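Local coordinates for NAD-dependent aldehyde dehydrogenase (Sinorhizobium meliloti, PDB 3U4J), which probably oxidises aldehydes to carboxylic acids with NAD or NADP as electron acceptor, as other members of the aldehyde dehydrogenase family do, at residues 383-395 / 403-415. Sequence-based numbering, arbitrary orientation.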
ATOM      1  N   TYR A 383     -30.550   9.844 -36.165  1.00 16.97           N
ATOM      2  CA  TYR A 383     -29.169  10.233 -36.413  1.00 16.62           C
ATOM      3  C   TYR A 383     -29.011  11.744 -36.362  1.00 17.16           C
ATOM      4  O   TYR A 383     -29.834  12.481 -36.937  1.00 17.24           O
ATOM      5  CB  TYR A 383     -28.709   9.721 -37.769  1.00 16.19           C
ATOM      6  CG  TYR A 383     -28.793   8.209 -37.897  1.00 16.07           C
ATOM      7  CD1 TYR A 383     -27.806   7.394 -37.350  1.00 13.61           C
ATOM      8  CD2 TYR A 383     -29.859   7.605 -38.580  1.00 14.68           C
ATOM      9  CE1 TYR A 383     -27.879   5.991 -37.477  1.00 15.47           C
ATOM     10  CE2 TYR A 383     -29.951   6.219 -38.706  1.00 15.03           C
ATOM     11  CZ  TYR A 383     -28.942   5.416 -38.152  1.00 16.20           C
ATOM     12  OH  TYR A 383     -29.010   4.058 -38.272  1.00 13.36           O
ATOM     13  N   TYR A 384     -27.945  12.194 -35.700  1.00 15.74           N
ATOM     14  CA  TYR A 384     -27.646  13.616 -35.613  1.00 13.96           C
ATOM     15  C   TYR A 384     -26.291  13.876 -36.257  1.00 13.58           C
ATOM     16  O   TYR A 384     -25.348  13.130 -36.033  1.00 13.22           O
ATOM     17  CB  TYR A 384     -27.713  14.116 -34.159  1.00 13.54           C
ATOM     18  CG  TYR A 384     -27.968  15.607 -34.123  1.00 13.44           C
ATOM     19  CD1 TYR A 384     -29.275  16.102 -34.104  1.00 16.39           C
ATOM     20  CD2 TYR A 384     -26.915  16.516 -34.209  1.00 13.43           C
ATOM     21  CE1 TYR A 384     -29.536  17.494 -34.146  1.00 16.30           C
ATOM     22  CE2 TYR A 384     -27.154  17.895 -34.230  1.00 13.94           C
ATOM     23  CZ  TYR A 384     -28.465  18.369 -34.201  1.00 14.99           C
ATOM     24  OH  TYR A 384     -28.698  19.710 -34.231  1.00 14.38           O
ATOM     25  N   ALA A 385     -26.198  14.911 -37.090  1.00 12.41           N
ATOM     26  CA  ALA A 385     -24.962  15.168 -37.818  1.00 12.28           C
ATOM     27  C   ALA A 385     -23.815  15.591 -36.884  1.00 11.61           C
ATOM     28  O   ALA A 385     -24.051  16.276 -35.907  1.00 12.13           O
ATOM     29  CB  ALA A 385     -25.193  16.252 -38.855  1.00 11.69           C
ATOM     30  N   PRO A 386     -22.572  15.176 -37.188  1.00 12.40           N
ATOM     31  CA  PRO A 386     -21.438  15.731 -36.467  1.00 12.40           C
ATOM     32  C   PRO A 386     -21.473  17.260 -36.526  1.00 12.24           C
ATOM     33  O   PRO A 386     -21.609  17.852 -37.623  1.00 12.37           O
ATOM     34  CB  PRO A 386     -20.241  15.198 -37.249  1.00 12.06           C
ATOM     35  CG  PRO A 386     -20.705  13.898 -37.762  1.00 13.33           C
ATOM     36  CD  PRO A 386     -22.148  14.123 -38.134  1.00 11.73           C
ATOM     37  N   THR A 387     -21.344  17.876 -35.358  1.00 12.27           N
ATOM     38  CA  THR A 387     -21.582  19.307 -35.209  1.00 12.52           C
ATOM     39  C   THR A 387     -20.436  20.007 -34.498  1.00 12.88           C
ATOM     40  O   THR A 387     -19.948  19.529 -33.460  1.00 12.61           O
ATOM     41  CB  THR A 387     -22.918  19.544 -34.453  1.00 12.89           C
ATOM     42  OG1 THR A 387     -23.993  18.907 -35.177  1.00 12.76           O
ATOM     43  CG2 THR A 387     -23.211  21.070 -34.266  1.00 12.30           C
ATOM     44  N   VAL A 388     -20.006  21.140 -35.059  1.00 12.96           N
ATOM     45  CA  VAL A 388     -18.944  21.957 -34.465  1.00 12.35           C
ATOM     46  C   VAL A 388     -19.365  23.434 -34.382  1.00 13.51           C
ATOM     47  O   VAL A 388     -19.820  24.011 -35.377  1.00 13.47           O
ATOM     48  CB  VAL A 388     -17.638  21.854 -35.266  1.00 11.97           C
ATOM     49  CG1 VAL A 388     -16.568  22.772 -34.661  1.00 12.52           C
ATOM     50  CG2 VAL A 388     -17.151  20.404 -35.342  1.00 10.73           C
ATOM     51  N   PHE A 389     -19.242  24.018 -33.190  1.00 13.78           N
ATOM     52  CA  PHE A 389     -19.407  25.465 -32.981  1.00 15.00           C
ATOM     53  C   PHE A 389     -18.065  26.132 -32.704  1.00 16.19           C
ATOM     54  O   PHE A 389     -17.226  25.595 -31.955  1.00 16.45           O
ATOM     55  CB  PHE A 389     -20.316  25.758 -31.803  1.00 14.41           C
ATOM     56  CG  PHE A 389     -21.776  25.585 -32.081  1.00 13.95           C
ATOM     57  CD1 PHE A 389     -22.496  26.560 -32.801  1.00 15.60           C
ATOM     58  CD2 PHE A 389     -22.459  24.482 -31.566  1.00 13.35           C
ATOM     59  CE1 PHE A 389     -23.901  26.418 -33.026  1.00 15.01           C
ATOM     60  CE2 PHE A 389     -23.847  24.315 -31.783  1.00 14.90           C
ATOM     61  CZ  PHE A 389     -24.574  25.300 -32.524  1.00 14.06           C
ATOM     62  N   ALA A 390     -17.867  27.304 -33.300  1.00 16.94           N
ATOM     63  CA  ALA A 390     -16.697  28.120 -33.042  1.00 17.90           C
ATOM     64  C   ALA A 390     -17.168  29.401 -32.374  1.00 19.16           C
ATOM     65  O   ALA A 390     -18.366  29.690 -32.354  1.00 19.08           O
ATOM     66  CB  ALA A 390     -15.987  28.431 -34.334  1.00 18.43           C
ATOM     67  N   GLY A 391     -16.236  30.165 -31.802  1.00 19.79           N
ATOM     68  CA  GLY A 391     -16.601  31.458 -31.193  1.00 20.33           C
ATOM     69  C   GLY A 391     -17.451  31.316 -29.946  1.00 20.41           C
ATOM     70  O   GLY A 391     -18.240  32.197 -29.603  1.00 20.70           O
ATOM     71  N   VAL A 392     -17.297  30.199 -29.249  1.00 20.74           N
ATOM     72  CA  VAL A 392     -18.105  29.965 -28.067  1.00 20.43           C
ATOM     73  C   VAL A 392     -17.465  30.731 -26.896  1.00 21.70           C
ATOM     74  O   VAL A 392     -16.240  30.787 -26.769  1.00 22.62           O
ATOM     75  CB  VAL A 392     -18.296  28.468 -27.784  1.00 20.30           C
ATOM     76  CG1 VAL A 392     -19.229  28.269 -26.591  1.00 20.26           C
ATOM     77  CG2 VAL A 392     -18.865  27.761 -29.031  1.00 18.50           C
ATOM     78  N   THR A 393     -18.292  31.376 -26.086  1.00 21.36           N
ATOM     79  CA  THR A 393     -17.806  32.107 -24.932  1.00 21.99           C
ATOM     80  C   THR A 393     -18.436  31.426 -23.709  1.00 22.67           C
ATOM     81  O   THR A 393     -19.505  30.809 -23.836  1.00 22.56           O
ATOM     82  CB  THR A 393     -18.204  33.594 -25.025  1.00 21.99           C
ATOM     83  OG1 THR A 393     -19.615  33.675 -25.220  1.00 21.61           O
ATOM     84  CG2 THR A 393     -17.515  34.268 -26.216  1.00 21.92           C
ATOM     85  N   PRO A 394     -17.779  31.510 -22.528  1.00 23.71           N
ATOM     86  CA  PRO A 394     -18.177  30.625 -21.407  1.00 24.59           C
ATOM     87  C   PRO A 394     -19.529  30.913 -20.744  1.00 25.57           C
ATOM     88  O   PRO A 394     -20.000  30.095 -19.962  1.00 26.39           O
ATOM     89  CB  PRO A 394     -17.019  30.744 -20.405  1.00 24.50           C
ATOM     90  CG  PRO A 394     -16.224  31.874 -20.829  1.00 24.38           C
ATOM     91  CD  PRO A 394     -16.504  32.200 -22.265  1.00 23.66           C
ATOM     92  N   ASP A 395     -20.164  32.041 -21.069  1.00 25.95           N
ATOM     93  CA  ASP A 395     -21.512  32.337 -20.563  1.00 26.31           C
ATOM     94  C   ASP A 395     -22.626  31.609 -21.332  1.00 25.60           C
ATOM     95  O   ASP A 395     -23.774  31.603 -20.892  1.00 25.82           O
ATOM     96  CB  ASP A 395     -21.775  33.848 -20.644  1.00 27.24           C
ATOM     97  CG  ASP A 395     -21.614  34.381 -22.059  1.00 28.66           C
ATOM     98  OD1 ASP A 395     -20.587  34.069 -22.711  1.00 30.17           O
ATOM     99  OD2 ASP A 395     -22.517  35.099 -22.525  1.00 32.39           O
ATOM    100  N   ILE A 403     -24.545  18.528 -23.250  1.00 13.65           N
ATOM    101  CA  ILE A 403     -25.426  18.301 -24.384  1.00 13.16           C
ATOM    102  C   ILE A 403     -25.628  16.804 -24.655  1.00 12.69           C
ATOM    103  O   ILE A 403     -26.734  16.373 -24.996  1.00 12.52           O
ATOM    104  CB  ILE A 403     -24.862  19.021 -25.640  1.00 13.05           C
ATOM    105  CG1 ILE A 403     -24.910  20.542 -25.438  1.00 13.39           C
ATOM    106  CG2 ILE A 403     -25.613  18.589 -26.924  1.00 13.03           C
ATOM    107  CD1 ILE A 403     -24.028  21.342 -26.410  1.00 13.09           C
ATOM    108  N   PHE A 404     -24.566  16.004 -24.502  1.00 12.69           N
ATOM    109  CA  PHE A 404     -24.665  14.541 -24.701  1.00 12.06           C
ATOM    110  C   PHE A 404     -25.044  14.129 -26.149  1.00 11.95           C
ATOM    111  O   PHE A 404     -25.772  13.148 -26.390  1.00 12.64           O
ATOM    112  CB  PHE A 404     -25.639  13.952 -23.686  1.00 12.01           C
ATOM    113  CG  PHE A 404     -25.094  12.774 -22.909  1.00 11.81           C
ATOM    114  CD1 PHE A 404     -23.991  12.936 -22.055  1.00 12.39           C
ATOM    115  CD2 PHE A 404     -25.693  11.532 -23.014  1.00 11.71           C
ATOM    116  CE1 PHE A 404     -23.487  11.864 -21.303  1.00 12.30           C
ATOM    117  CE2 PHE A 404     -25.195  10.408 -22.267  1.00 13.76           C
ATOM    118  CZ  PHE A 404     -24.098  10.594 -21.414  1.00 13.44           C
ATOM    119  N   GLY A 405     -24.542  14.887 -27.110  1.00 12.05           N
ATOM    120  CA  GLY A 405     -24.664  14.572 -28.542  1.00 11.40           C
ATOM    121  C   GLY A 405     -23.348  14.939 -29.230  1.00 11.53           C
ATOM    122  O   GLY A 405     -22.428  15.410 -28.574  1.00 10.78           O
ATOM    123  N   PRO A 406     -23.244  14.739 -30.559  1.00 11.40           N
ATOM    124  CA  PRO A 406     -21.956  14.957 -31.217  1.00 11.37           C
ATOM    125  C   PRO A 406     -21.726  16.432 -31.547  1.00 11.65           C
ATOM    126  O   PRO A 406     -21.603  16.796 -32.720  1.00 12.95           O
ATOM    127  CB  PRO A 406     -22.078  14.135 -32.500  1.00 11.55           C
ATOM    128  CG  PRO A 406     -23.556  14.116 -32.800  1.00 11.15           C
ATOM    129  CD  PRO A 406     -24.291  14.294 -31.499  1.00 11.69           C
ATOM    130  N   VAL A 407     -21.684  17.257 -30.509  1.00 11.94           N
ATOM    131  CA  VAL A 407     -21.659  18.701 -30.647  1.00 12.09           C
ATOM    132  C   VAL A 407     -20.466  19.262 -29.872  1.00 12.42           C
ATOM    133  O   VAL A 407     -20.441  19.207 -28.633  1.00 11.92           O
ATOM    134  CB  VAL A 407     -22.956  19.327 -30.067  1.00 12.76           C
ATOM    135  CG1 VAL A 407     -22.901  20.926 -30.125  1.00 10.62           C
ATOM    136  CG2 VAL A 407     -24.190  18.742 -30.751  1.00 12.58           C
ATOM    137  N   LEU A 408     -19.497  19.807 -30.601  1.00 12.59           N
ATOM    138  CA  LEU A 408     -18.319  20.441 -30.005  1.00 12.11           C
ATOM    139  C   LEU A 408     -18.452  21.950 -29.871  1.00 12.97           C
ATOM    140  O   LEU A 408     -18.905  22.619 -30.813  1.00 13.20           O
ATOM    141  CB  LEU A 408     -17.116  20.159 -30.885  1.00 12.86           C
ATOM    142  CG  LEU A 408     -15.733  20.592 -30.379  1.00 12.18           C
ATOM    143  CD1 LEU A 408     -15.319  19.813 -29.109  1.00 10.15           C
ATOM    144  CD2 LEU A 408     -14.731  20.385 -31.500  1.00 13.02           C
ATOM    145  N   SER A 409     -18.058  22.475 -28.707  1.00 12.19           N
ATOM    146  CA  SER A 409     -17.937  23.912 -28.473  1.00 12.57           C
ATOM    147  C   SER A 409     -16.459  24.290 -28.399  1.00 12.77           C
ATOM    148  O   SER A 409     -15.704  23.742 -27.568  1.00 11.37           O
ATOM    149  CB  SER A 409     -18.637  24.331 -27.183  1.00 12.01           C
ATOM    150  OG  SER A 409     -20.035  24.166 -27.321  1.00 12.52           O
ATOM    151  N   THR A 410     -16.057  25.204 -29.287  1.00 12.75           N
ATOM    152  CA  THR A 410     -14.668  25.665 -29.366  1.00 13.42           C
ATOM    153  C   THR A 410     -14.514  27.074 -28.789  1.00 14.26           C
ATOM    154  O   THR A 410     -15.301  27.997 -29.113  1.00 14.18           O
ATOM    155  CB  THR A 410     -14.152  25.639 -30.834  1.00 14.06           C
ATOM    156  OG1 THR A 410     -14.456  24.369 -31.416  1.00 14.73           O
ATOM    157  CG2 THR A 410     -12.636  25.869 -30.905  1.00 13.60           C
ATOM    158  N   LEU A 411     -13.525  27.216 -27.904  1.00 14.62           N
ATOM    159  CA  LEU A 411     -13.124  28.487 -27.314  1.00 16.35           C
ATOM    160  C   LEU A 411     -11.593  28.593 -27.432  1.00 16.86           C
ATOM    161  O   LEU A 411     -10.891  27.567 -27.428  1.00 16.26           O
ATOM    162  CB  LEU A 411     -13.524  28.549 -25.832  1.00 16.68           C
ATOM    163  CG  LEU A 411     -14.978  28.407 -25.374  1.00 20.34           C
ATOM    164  CD1 LEU A 411     -15.433  26.932 -25.202  1.00 23.06           C
ATOM    165  CD2 LEU A 411     -15.173  29.177 -24.071  1.00 23.07           C
ATOM    166  N   THR A 412     -11.067  29.811 -27.556  1.00 16.87           N
ATOM    167  CA  THR A 412      -9.617  29.991 -27.690  1.00 16.96           C
ATOM    168  C   THR A 412      -9.044  30.564 -26.398  1.00 16.61           C
ATOM    169  O   THR A 412      -9.770  31.142 -25.589  1.00 17.50           O
ATOM    170  CB  THR A 412      -9.221  30.954 -28.887  1.00 17.87           C
ATOM    171  OG1 THR A 412      -9.805  32.241 -28.666  1.00 18.32           O
ATOM    172  CG2 THR A 412      -9.713  30.431 -30.227  1.00 17.71           C
ATOM    173  N   PHE A 413      -7.737  30.407 -26.200  1.00 15.65           N
ATOM    174  CA  PHE A 413      -7.077  31.008 -25.056  1.00 15.38           C
ATOM    175  C   PHE A 413      -5.680  31.416 -25.493  1.00 15.45           C
ATOM    176  O   PHE A 413      -5.174  30.944 -26.506  1.00 15.16           O
ATOM    177  CB  PHE A 413      -6.999  30.020 -23.874  1.00 14.01           C
ATOM    178  CG  PHE A 413      -6.080  28.847 -24.126  1.00 14.00           C
ATOM    179  CD1 PHE A 413      -4.736  28.922 -23.801  1.00 12.93           C
ATOM    180  CD2 PHE A 413      -6.564  27.666 -24.691  1.00 12.65           C
ATOM    181  CE1 PHE A 413      -3.875  27.852 -24.032  1.00 10.52           C
ATOM    182  CE2 PHE A 413      -5.717  26.591 -24.929  1.00 12.81           C
ATOM    183  CZ  PHE A 413      -4.362  26.680 -24.609  1.00 11.06           C
ATOM    184  N   LYS A 414      -5.055  32.291 -24.721  1.00 16.56           N
ATOM    185  CA  LYS A 414      -3.677  32.705 -25.007  1.00 17.55           C
ATOM    186  C   LYS A 414      -2.649  32.028 -24.105  1.00 16.59           C
ATOM    187  O   LYS A 414      -1.587  31.639 -24.591  1.00 16.02           O
ATOM    188  CB  LYS A 414      -3.568  34.230 -24.943  1.00 18.67           C
ATOM    189  CG  LYS A 414      -2.314  34.828 -25.618  1.00 25.06           C
ATOM    190  CD  LYS A 414      -2.681  36.073 -26.490  1.00 30.08           C
ATOM    191  CE  LYS A 414      -3.793  36.926 -25.828  1.00 31.65           C
ATOM    192  NZ  LYS A 414      -4.880  37.335 -26.792  1.00 34.15           N
ATOM    193  N   THR A 415      -2.946  31.875 -22.808  1.00 15.93           N
ATOM    194  CA  THR A 415      -1.918  31.361 -21.863  1.00 16.28           C
ATOM    195  C   THR A 415      -2.353  30.097 -21.128  1.00 15.69           C
ATOM    196  O   THR A 415      -3.535  29.845 -20.971  1.00 15.48           O
ATOM    197  CB  THR A 415      -1.563  32.411 -20.779  1.00 16.11           C
ATOM    198  OG1 THR A 415      -2.699  32.579 -19.921  1.00 17.32           O
ATOM    199  CG2 THR A 415      -1.181  33.762 -21.412  1.00 17.34           C
TER
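Strands 387-390 and 407-413 run parallel, their axes 15° apart and 4.6 Å from each other at the closest point, as the two strands of a beta-alpha-beta unit whose connection carries the short helix 397-400. Thr387 N donates to Pro406 O, Leu408 N to Thr387 O and Phe389 N to Leu408 O, the usual alternation of a parallel ladder, and Val392 N to Thr410 O (3.0 Å) continues the pairing past Gly391. Phe389 O is gripped twice by one residue: Thr410 N and Thr410 OG1 (3.1 Å) arrive from opposite faces of its carbonyl plane. OG1 gets there because it stands beside its own backbone N, anti to the carbonyl carbon (chi1 -49°).

Thr387, Phe389 and Val407 share one face of the sheet, where Phe389 and Val407 pack on Val359 of helix 349-364. There Val407 CG1 meets the Phe389 ring at its edge, in the ring plane, 3.9 Å from CD2, while Val407 CG2 lies alongside Thr387 CB. Thr387 OG1 turns back to Ala385 O (2.7 Å), sitting above that carbonyl plane, and also bonds Gly373 N. A valine in place of Thr387 would probably leave both Ala385 O and Gly373 N without this hydroxyl partner. Val388 and Leu408 occupy the other face, against helix 285-297. At the far end both methyls of Val392, CG1 and CG2, rest on Ser409 CB from the same side, Ser409 OG is bonded to Ile398 O, and Leu411 CD2 packs 3.8 Å from Pro394 CD.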